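PDB 4RN7: N-acetylmuramoyl-L-alanine amidase from Peptoclostridium difficile, which probably hydrolyses, as a zinc-dependent amidase, the bond between N-acetylmuramic acid and L-alanine in peptidoglycan, the chain here being the C-terminal catalytic part. Local coordinates for residues K38-L43 with I49-S54; T97-K102 with G106-A111. All blocks are in the same frame, centred on the assembly; numbering follows the deposited sequence. Where two conformers were deposited one is given.

Contact 1 (K38-L43 with I49-S54); sequences KLANKL and IQVVVS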
ATOM      1  N   LYS A  38      -7.496  -3.602   7.191  1.00 32.35           N
ATOM      2  CA  LYS A  38      -7.835  -4.942   6.739  1.00 31.96           C
ATOM      3  C   LYS A  38      -6.572  -5.735   6.440  1.00 32.62           C
ATOM      4  O   LYS A  38      -6.472  -6.911   6.811  1.00 33.75           O
ATOM      5  CB  LYS A  38      -8.740  -4.885   5.504  1.00 30.68           C
ATOM      6  CG  LYS A  38     -10.163  -4.456   5.825  1.00 34.75           C
ATOM      7  CD  LYS A  38     -11.081  -4.679   4.617  1.00 31.52           C
ATOM      8  CE  LYS A  38     -12.508  -4.239   4.922  1.00 41.62           C
ATOM      9  NZ  LYS A  38     -12.554  -2.823   5.369  1.00 43.91           N
ATOM     10  N   LEU A  39      -5.609  -5.093   5.778  1.00 29.39           N
ATOM     11  CA  LEU A  39      -4.335  -5.735   5.470  1.00 27.56           C
ATOM     12  C   LEU A  39      -3.618  -6.127   6.766  1.00 31.95           C
ATOM     13  O   LEU A  39      -3.171  -7.269   6.908  1.00 30.87           O
ATOM     14  CB  LEU A  39      -3.463  -4.811   4.618  1.00 32.45           C
ATOM     15  CG  LEU A  39      -2.025  -5.226   4.304  1.00 31.14           C
ATOM     16  CD1 LEU A  39      -2.007  -6.610   3.680  1.00 34.14           C
ATOM     17  CD2 LEU A  39      -1.374  -4.201   3.370  1.00 29.20           C
ATOM     18  N   ALA A  40      -3.535  -5.197   7.719  1.00 32.58           N
ATOM     19  CA  ALA A  40      -2.877  -5.475   8.997  1.00 31.60           C
ATOM     20  C   ALA A  40      -3.525  -6.634   9.753  1.00 37.10           C
ATOM     21  O   ALA A  40      -2.836  -7.508  10.284  1.00 40.02           O
ATOM     22  CB  ALA A  40      -2.837  -4.219   9.884  1.00 33.95           C
ATOM     23  N   ASN A  41      -4.851  -6.635   9.813  1.00 35.24           N
ATOM     24  CA  ASN A  41      -5.571  -7.695  10.506  0.61 42.70           C
ATOM     25  C   ASN A  41      -5.322  -9.061   9.883  1.00 39.68           C
ATOM     26  O   ASN A  41      -5.149 -10.049  10.595  1.00 40.27           O
ATOM     27  CB  ASN A  41      -7.071  -7.401  10.558  0.61 43.00           C
ATOM     28  CG  ASN A  41      -7.839  -8.435  11.365  0.61 47.99           C
ATOM     29  OD1 ASN A  41      -8.761  -9.075  10.861  0.61 57.70           O
ATOM     30  ND2 ASN A  41      -7.445  -8.615  12.616  0.61 52.68           N
ATOM     31  N   LYS A  42      -5.293  -9.114   8.552  1.00 34.35           N
ATOM     32  CA  LYS A  42      -5.056 -10.378   7.858  1.00 35.47           C
ATOM     33  C   LYS A  42      -3.632 -10.891   8.061  1.00 39.77           C
ATOM     34  O   LYS A  42      -3.429 -12.080   8.300  1.00 44.30           O
ATOM     35  CB  LYS A  42      -5.367 -10.257   6.362  1.00 37.44           C
ATOM     36  CG  LYS A  42      -6.845 -10.116   6.032  1.00 40.25           C
ATOM     37  CD  LYS A  42      -7.057 -10.170   4.515  1.00 40.15           C
ATOM     38  CE  LYS A  42      -8.474  -9.749   4.129  1.00 46.79           C
ATOM     39  NZ  LYS A  42      -9.535 -10.494   4.862  1.00 49.13           N
ATOM     40  N   LEU A  43      -2.647 -10.000   7.966  1.00 35.43           N
ATOM     41  CA  LEU A  43      -1.255 -10.398   8.163  1.00 36.89           C
ATOM     42  C   LEU A  43      -1.001 -10.895   9.580  1.00 42.87           C
ATOM     43  O   LEU A  43      -0.266 -11.863   9.784  1.00 48.78           O
ATOM     44  CB  LEU A  43      -0.313  -9.238   7.839  1.00 33.44           C
ATOM     45  CG  LEU A  43      -0.135  -8.946   6.355  1.00 34.95           C
ATOM     46  CD1 LEU A  43       0.550  -7.603   6.162  1.00 38.91           C
ATOM     47  CD2 LEU A  43       0.675 -10.058   5.690  1.00 40.24           C
ATOM     48  N   ILE A  49       4.329 -13.899  11.337  1.00 47.00           N
ATOM     49  CA  ILE A  49       4.232 -12.485  10.955  1.00 39.68           C
ATOM     50  C   ILE A  49       3.901 -11.533  12.114  1.00 44.96           C
ATOM     51  O   ILE A  49       2.956 -11.775  12.871  1.00 51.08           O
ATOM     52  CB  ILE A  49       3.173 -12.274   9.857  1.00 41.87           C
ATOM     53  CG1 ILE A  49       3.443 -13.192   8.664  1.00 51.64           C
ATOM     54  CG2 ILE A  49       3.153 -10.819   9.402  1.00 42.18           C
ATOM     55  CD1 ILE A  49       4.619 -12.758   7.819  1.00 46.93           C
ATOM     56  N   GLN A  50       4.696 -10.469  12.246  0.58 39.59           N
ATOM     57  CA  GLN A  50       4.404  -9.382  13.173  0.58 40.02           C
ATOM     58  C   GLN A  50       4.115  -8.140  12.353  0.58 41.44           C
ATOM     59  O   GLN A  50       4.869  -7.809  11.438  0.58 42.75           O
ATOM     60  CB  GLN A  50       5.598  -9.069  14.072  0.58 43.05           C
ATOM     61  CG  GLN A  50       6.536 -10.219  14.358  0.58 49.22           C
ATOM     62  CD  GLN A  50       7.592  -9.835  15.379  0.58 53.05           C
ATOM     63  OE1 GLN A  50       7.547 -10.277  16.522  0.58 58.98           O
ATOM     64  NE2 GLN A  50       8.538  -8.995  14.972  0.58 55.00           N
ATOM     65  N   VAL A  51       3.037  -7.443  12.681  1.00 34.66           N
ATOM     66  CA  VAL A  51       2.680  -6.237  11.941  1.00 31.53           C
ATOM     67  C   VAL A  51       2.997  -4.980  12.741  1.00 33.53           C
ATOM     68  O   VAL A  51       2.733  -4.913  13.949  1.00 37.45           O
ATOM     69  CB  VAL A  51       1.194  -6.251  11.563  1.00 35.79           C
ATOM     70  CG1 VAL A  51       0.788  -4.935  10.924  1.00 32.34           C
ATOM     71  CG2 VAL A  51       0.915  -7.406  10.616  1.00 45.29           C
ATOM     72  N   VAL A  52       3.582  -3.997  12.061  1.00 29.58           N
ATOM     73  CA  VAL A  52       3.819  -2.685  12.641  1.00 29.73           C
ATOM     74  C   VAL A  52       3.159  -1.705  11.686  1.00 33.33           C
ATOM     75  O   VAL A  52       3.300  -1.847  10.473  1.00 32.96           O
ATOM     76  CB  VAL A  52       5.320  -2.392  12.735  1.00 35.24           C
ATOM     77  CG1 VAL A  52       5.563  -0.999  13.299  1.00 31.07           C
ATOM     78  CG2 VAL A  52       6.005  -3.448  13.586  1.00 33.97           C
ATOM     79  N   VAL A  53       2.406  -0.737  12.203  1.00 29.78           N
ATOM     80  CA  VAL A  53       1.740   0.214  11.305  1.00 28.35           C
ATOM     81  C   VAL A  53       2.191   1.628  11.633  1.00 29.40           C
ATOM     82  O   VAL A  53       2.470   1.934  12.792  1.00 30.30           O
ATOM     83  CB  VAL A  53       0.195   0.132  11.395  1.00 32.59           C
ATOM     84  CG1 VAL A  53      -0.282  -1.289  11.141  1.00 38.55           C
ATOM     85  CG2 VAL A  53      -0.292   0.617  12.748  1.00 42.21           C
ATOM     86  N   SER A  54       2.274   2.505  10.639  1.00 26.17           N
ATOM     87  CA  SER A  54       2.698   3.867  10.954  1.00 27.19           C
ATOM     88  C   SER A  54       1.591   4.608  11.699  1.00 27.89           C
ATOM     89  O   SER A  54       1.858   5.468  12.547  1.00 28.79           O
ATOM     90  CB  SER A  54       3.140   4.624   9.709  1.00 29.17           C
ATOM     91  OG  SER A  54       2.087   4.706   8.780  1.00 29.69           O
TER

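Contact 2 (T97-K102 with G106-A111); sequences TWYRNK and GSKELA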
ATOM      1  N   THR A  97       2.006  -0.608  -8.696  1.00 25.71           N
ATOM      2  CA  THR A  97       2.807  -0.694  -7.474  1.00 26.57           C
ATOM      3  C   THR A  97       4.170  -0.062  -7.711  1.00 28.68           C
ATOM      4  O   THR A  97       4.836  -0.373  -8.699  1.00 29.71           O
ATOM      5  CB  THR A  97       2.981  -2.155  -7.069  1.00 30.95           C
ATOM      6  OG1 THR A  97       1.698  -2.722  -6.786  1.00 29.49           O
ATOM      7  CG2 THR A  97       3.864  -2.266  -5.821  1.00 25.80           C
ATOM      8  N   TRP A  98       4.573   0.844  -6.822  1.00 27.06           N
ATOM      9  CA  TRP A  98       5.836   1.560  -6.948  1.00 31.55           C
ATOM     10  C   TRP A  98       6.930   0.917  -6.104  1.00 33.59           C
ATOM     11  O   TRP A  98       6.645   0.306  -5.070  1.00 29.43           O
ATOM     12  CB  TRP A  98       5.686   2.993  -6.442  1.00 30.38           C
ATOM     13  CG  TRP A  98       4.684   3.845  -7.162  1.00 33.35           C
ATOM     14  CD1 TRP A  98       3.942   3.515  -8.260  1.00 33.89           C
ATOM     15  CD2 TRP A  98       4.326   5.190  -6.818  1.00 33.20           C
ATOM     16  NE1 TRP A  98       3.141   4.583  -8.620  1.00 35.81           N
ATOM     17  CE2 TRP A  98       3.356   5.617  -7.743  1.00 34.66           C
ATOM     18  CE3 TRP A  98       4.730   6.072  -5.805  1.00 34.13           C
ATOM     19  CZ2 TRP A  98       2.787   6.899  -7.692  1.00 39.54           C
ATOM     20  CZ3 TRP A  98       4.161   7.342  -5.757  1.00 38.21           C
ATOM     21  CH2 TRP A  98       3.206   7.740  -6.693  1.00 37.81           C
ATOM     22  N   TYR A  99       8.174   1.082  -6.547  1.00 30.30           N
ATOM     23  CA  TYR A  99       9.351   0.734  -5.756  1.00 32.71           C
ATOM     24  C   TYR A  99      10.428   1.791  -6.012  1.00 34.65           C
ATOM     25  O   TYR A  99      10.361   2.506  -7.013  1.00 35.49           O
ATOM     26  CB  TYR A  99       9.858  -0.668  -6.107  1.00 32.40           C
ATOM     27  CG  TYR A  99      10.271  -0.839  -7.550  1.00 33.29           C
ATOM     28  CD1 TYR A  99       9.333  -1.096  -8.534  1.00 39.05           C
ATOM     29  CD2 TYR A  99      11.608  -0.760  -7.922  1.00 37.81           C
ATOM     30  CE1 TYR A  99       9.708  -1.259  -9.859  1.00 38.31           C
ATOM     31  CE2 TYR A  99      11.990  -0.926  -9.243  1.00 43.63           C
ATOM     32  CZ  TYR A  99      11.036  -1.171 -10.203  1.00 45.81           C
ATOM     33  OH  TYR A  99      11.422  -1.336 -11.516  1.00 51.19           O
ATOM     34  N   ARG A 100      11.412   1.900  -5.117  1.00 33.58           N
ATOM     35  CA  ARG A 100      12.420   2.965  -5.221  1.00 37.52           C
ATOM     36  C   ARG A 100      13.269   2.842  -6.479  1.00 45.54           C
ATOM     37  O   ARG A 100      13.491   1.739  -6.974  1.00 40.84           O
ATOM     38  CB  ARG A 100      13.324   3.017  -3.976  1.00 45.32           C
ATOM     39  CG  ARG A 100      14.515   2.066  -4.004  1.00 43.38           C
ATOM     40  CD  ARG A 100      15.423   2.223  -2.779  1.00 42.33           C
ATOM     41  NE  ARG A 100      14.673   2.032  -1.540  1.00 38.00           N
ATOM     42  CZ  ARG A 100      14.482   0.850  -0.956  1.00 41.70           C
ATOM     43  NH1 ARG A 100      13.766   0.761   0.157  1.00 35.29           N
ATOM     44  NH2 ARG A 100      15.003  -0.252  -1.490  1.00 37.58           N
ATOM     45  N   ASN A 101      13.733   3.984  -6.990  1.00 42.14           N
ATOM     46  CA  ASN A 101      14.574   4.017  -8.181  1.00 49.14           C
ATOM     47  C   ASN A 101      15.723   3.009  -8.146  1.00 49.47           C
ATOM     48  O   ASN A 101      16.476   2.961  -7.171  1.00 49.48           O
ATOM     49  CB  ASN A 101      15.161   5.418  -8.378  1.00 53.56           C
ATOM     50  CG  ASN A 101      14.133   6.435  -8.842  1.00 59.75           C
ATOM     51  OD1 ASN A 101      13.010   6.088  -9.213  1.00 65.12           O
ATOM     52  ND2 ASN A 101      14.522   7.705  -8.833  1.00 54.70           N
ATOM     53  N   LYS A 102      15.848   2.219  -9.216  1.00 54.95           N
ATOM     54  CA  LYS A 102      16.974   1.298  -9.403  1.00 54.21           C
ATOM     55  C   LYS A 102      17.177   0.324  -8.239  1.00 54.89           C
ATOM     56  O   LYS A 102      18.310  -0.033  -7.909  1.00 60.39           O
ATOM     57  CB  LYS A 102      18.268   2.081  -9.651  1.00 56.91           C
ATOM     58  CG  LYS A 102      18.283   2.880 -10.949  1.00 62.02           C
ATOM     59  CD  LYS A 102      19.551   3.716 -11.046  1.00 66.55           C
ATOM     60  CE  LYS A 102      19.868   4.082 -12.484  1.00 78.19           C
ATOM     61  NZ  LYS A 102      21.144   4.849 -12.568  1.00 83.03           N
ATOM     62  N   GLY A 106      15.528  -6.177  -3.813  1.00 47.16           N
ATOM     63  CA  GLY A 106      14.397  -7.087  -3.860  1.00 55.16           C
ATOM     64  C   GLY A 106      13.057  -6.373  -3.872  1.00 50.57           C
ATOM     65  O   GLY A 106      12.009  -7.013  -3.990  1.00 44.55           O
ATOM     66  N   SER A 107      13.095  -5.047  -3.742  1.00 38.31           N
ATOM     67  CA  SER A 107      11.891  -4.220  -3.834  1.00 33.51           C
ATOM     68  C   SER A 107      11.159  -4.414  -5.162  1.00 33.67           C
ATOM     69  O   SER A 107       9.924  -4.445  -5.205  1.00 37.15           O
ATOM     70  CB  SER A 107      12.245  -2.739  -3.675  1.00 36.22           C
ATOM     71  OG  SER A 107      12.738  -2.461  -2.377  1.00 36.20           O
ATOM     72  N   LYS A 108      11.923  -4.516  -6.245  1.00 37.74           N
ATOM     73  CA  LYS A 108      11.328  -4.681  -7.565  1.00 35.92           C
ATOM     74  C   LYS A 108      10.602  -6.023  -7.635  1.00 44.10           C
ATOM     75  O   LYS A 108       9.486  -6.118  -8.160  1.00 41.48           O
ATOM     76  CB  LYS A 108      12.405  -4.591  -8.650  1.00 39.74           C
ATOM     77  CG  LYS A 108      11.888  -4.842 -10.067  1.00 43.42           C
ATOM     78  CD  LYS A 108      12.969  -4.571 -11.107  1.00 51.65           C
ATOM     79  CE  LYS A 108      12.403  -4.656 -12.515  1.00 61.72           C
ATOM     80  NZ  LYS A 108      13.374  -4.209 -13.553  1.00 62.34           N
ATOM     81  N   GLU A 109      11.240  -7.054  -7.087  1.00 41.53           N
ATOM     82  CA  GLU A 109      10.651  -8.388  -7.042  1.00 47.64           C
ATOM     83  C   GLU A 109       9.386  -8.412  -6.163  1.00 41.89           C
ATOM     84  O   GLU A 109       8.369  -9.013  -6.530  1.00 41.21           O
ATOM     85  CB  GLU A 109      11.692  -9.398  -6.549  1.00 53.86           C
ATOM     86  CG  GLU A 109      12.831  -9.695  -7.546  1.00 65.92           C
ATOM     87  CD  GLU A 109      13.724  -8.493  -7.855  1.00 70.51           C
ATOM     88  OE1 GLU A 109      13.955  -7.651  -6.961  1.00 63.01           O
ATOM     89  OE2 GLU A 109      14.198  -8.389  -9.005  1.00 76.54           O
ATOM     90  N   LEU A 110       9.455  -7.756  -5.008  1.00 37.28           N
ATOM     91  CA  LEU A 110       8.301  -7.637  -4.116  1.00 35.33           C
ATOM     92  C   LEU A 110       7.137  -6.942  -4.826  1.00 36.44           C
ATOM     93  O   LEU A 110       5.991  -7.384  -4.742  1.00 35.06           O
ATOM     94  CB  LEU A 110       8.689  -6.859  -2.851  1.00 35.37           C
ATOM     95  CG  LEU A 110       7.573  -6.440  -1.885  1.00 33.08           C
ATOM     96  CD1 LEU A 110       6.838  -7.652  -1.311  1.00 36.90           C
ATOM     97  CD2 LEU A 110       8.134  -5.570  -0.764  1.00 31.37           C
ATOM     98  N   ALA A 111       7.449  -5.857  -5.532  1.00 35.74           N
ATOM     99  CA  ALA A 111       6.451  -5.094  -6.271  1.00 32.85           C
ATOM    100  C   ALA A 111       5.745  -5.949  -7.320  1.00 37.82           C
ATOM    101  O   ALA A 111       4.520  -5.911  -7.431  1.00 35.53           O
ATOM    102  CB  ALA A 111       7.095  -3.872  -6.927  1.00 33.57           C
TER
HETATM  103  O   HOH W   1      13.889  -1.206 -12.109  1.00 57.30           O

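Contact 1 (K38-L43 with I49-S54)
Val51 pushes both of its methyl groups at the helix. CG1 stands anti to the backbone N (chi1 174°) and meets Ala40 CB at 3.8 Å. CG2, beside the backbone N, presses on Leu43 CB at 3.5 Å. The valine thus straddles two helix residues one turn apart. Ala40 CB also faces Val53 CG1, more loosely, at 4.1 Å. At the other end Ile49 packs against the last residue of 38-43: its CB lies 3.5 Å from Leu43 O, and its CG2 lies 4.1 Å from Leu43 CB. No hydrogen bond joins the two segments, so apolar packing carries the contact. The small side chain of Ala40 is consistent with the close approach, the axes being 8.3 Å apart at their nearest.

Strand 49-53 is paired with strand 4-10: Gln50, Val52 and Ser54 make backbone hydrogen bonds to it, and Val51 and Val53 between them point toward the helix. On the helix, Leu39 packs on Ile8 of that strand and on Ile174 and Val175 of helix 164-185. Lys38 and Lys42 form salt bridges with Glu164 and Asp168. The two segments run nearly antiparallel, at 157°. Together they are the second half of a beta-alpha-beta crossover, strand 4-10, helix 28-44, strand 49-53, at one edge of the sheet of this Amidase_3 domain.

Contact 2 (T97-K102 with G106-A111)
Strand 97-99 and helix 107-111 run almost exactly antiparallel, at 174°, with their axes 8.0 Å apart at nearest approach. Tyr99 carries most of the contact. Its ring lies against the helix, and Lys108 CA sits over the ring centre, 4.0 Å from the centroid and 12° off the normal, a CH-pi contact. With CG anti to the backbone N (chi1 176°), the lysine chain runs extended alongside the tyrosine, pointing the same way. Lys108 CB approaches CE2 of Tyr99 at 3.7 Å, and farther out CE of the lysine passes the tyrosine OH at 3.6 Å. A water in the plane of the ring lies 2.5 Å from Tyr99 OH and also accepts a weak hydrogen bond from Lys108 NZ.

The chain turns here from strand 95-99 into helix 107-122, which begins just after Gly106, its N-cap. This is the first half of a beta-alpha-beta unit that ends in strand 126-131, the strand that lies beside 95-99 and hydrogen-bonds to it through Thr97 and Tyr99.

The methyl of Ala111 lies between Thr97 and Tyr99: CB is 3.8 Å from Thr97 CG2 and 3.9 Å from Tyr99 CD1. Ala111 also packs on Ile145 of strand 144-151, while the hydroxyl of Thr97 is bonded to Gln115, one turn farther along the helix.

Arg100 bends at chi3, and its NH2 comes to 3.3 Å from Ser107 OG. Both groups have firmer partners in Asp105, a salt bridge for the arginine and a hydrogen bond for the serine, while Arg100 NE and NH1 bond to the carbonyls of Leu137 and Met142 and NH2 also meets a sulfonate oxygen of a bound buffer molecule.

Contact 1 and contact 2 belong to two beta-alpha-beta units of the same mixed sheet. Contact 1 involves the edge strand 49-53, while strand 95-99 of contact 2 is next to the other edge strand, 126-131. Their centres are about 20 Å apart, and their nearest atoms about 10 Å, so they do not touch. Contact 1 closes the end of its unit and contact 2 opens the other. The zinc site, formed by His12, Glu28 and His82, is separate from both. The side chain of Thr97 in contact 2 is about 13 Å from the zinc ion and about 10 Å from that of His82.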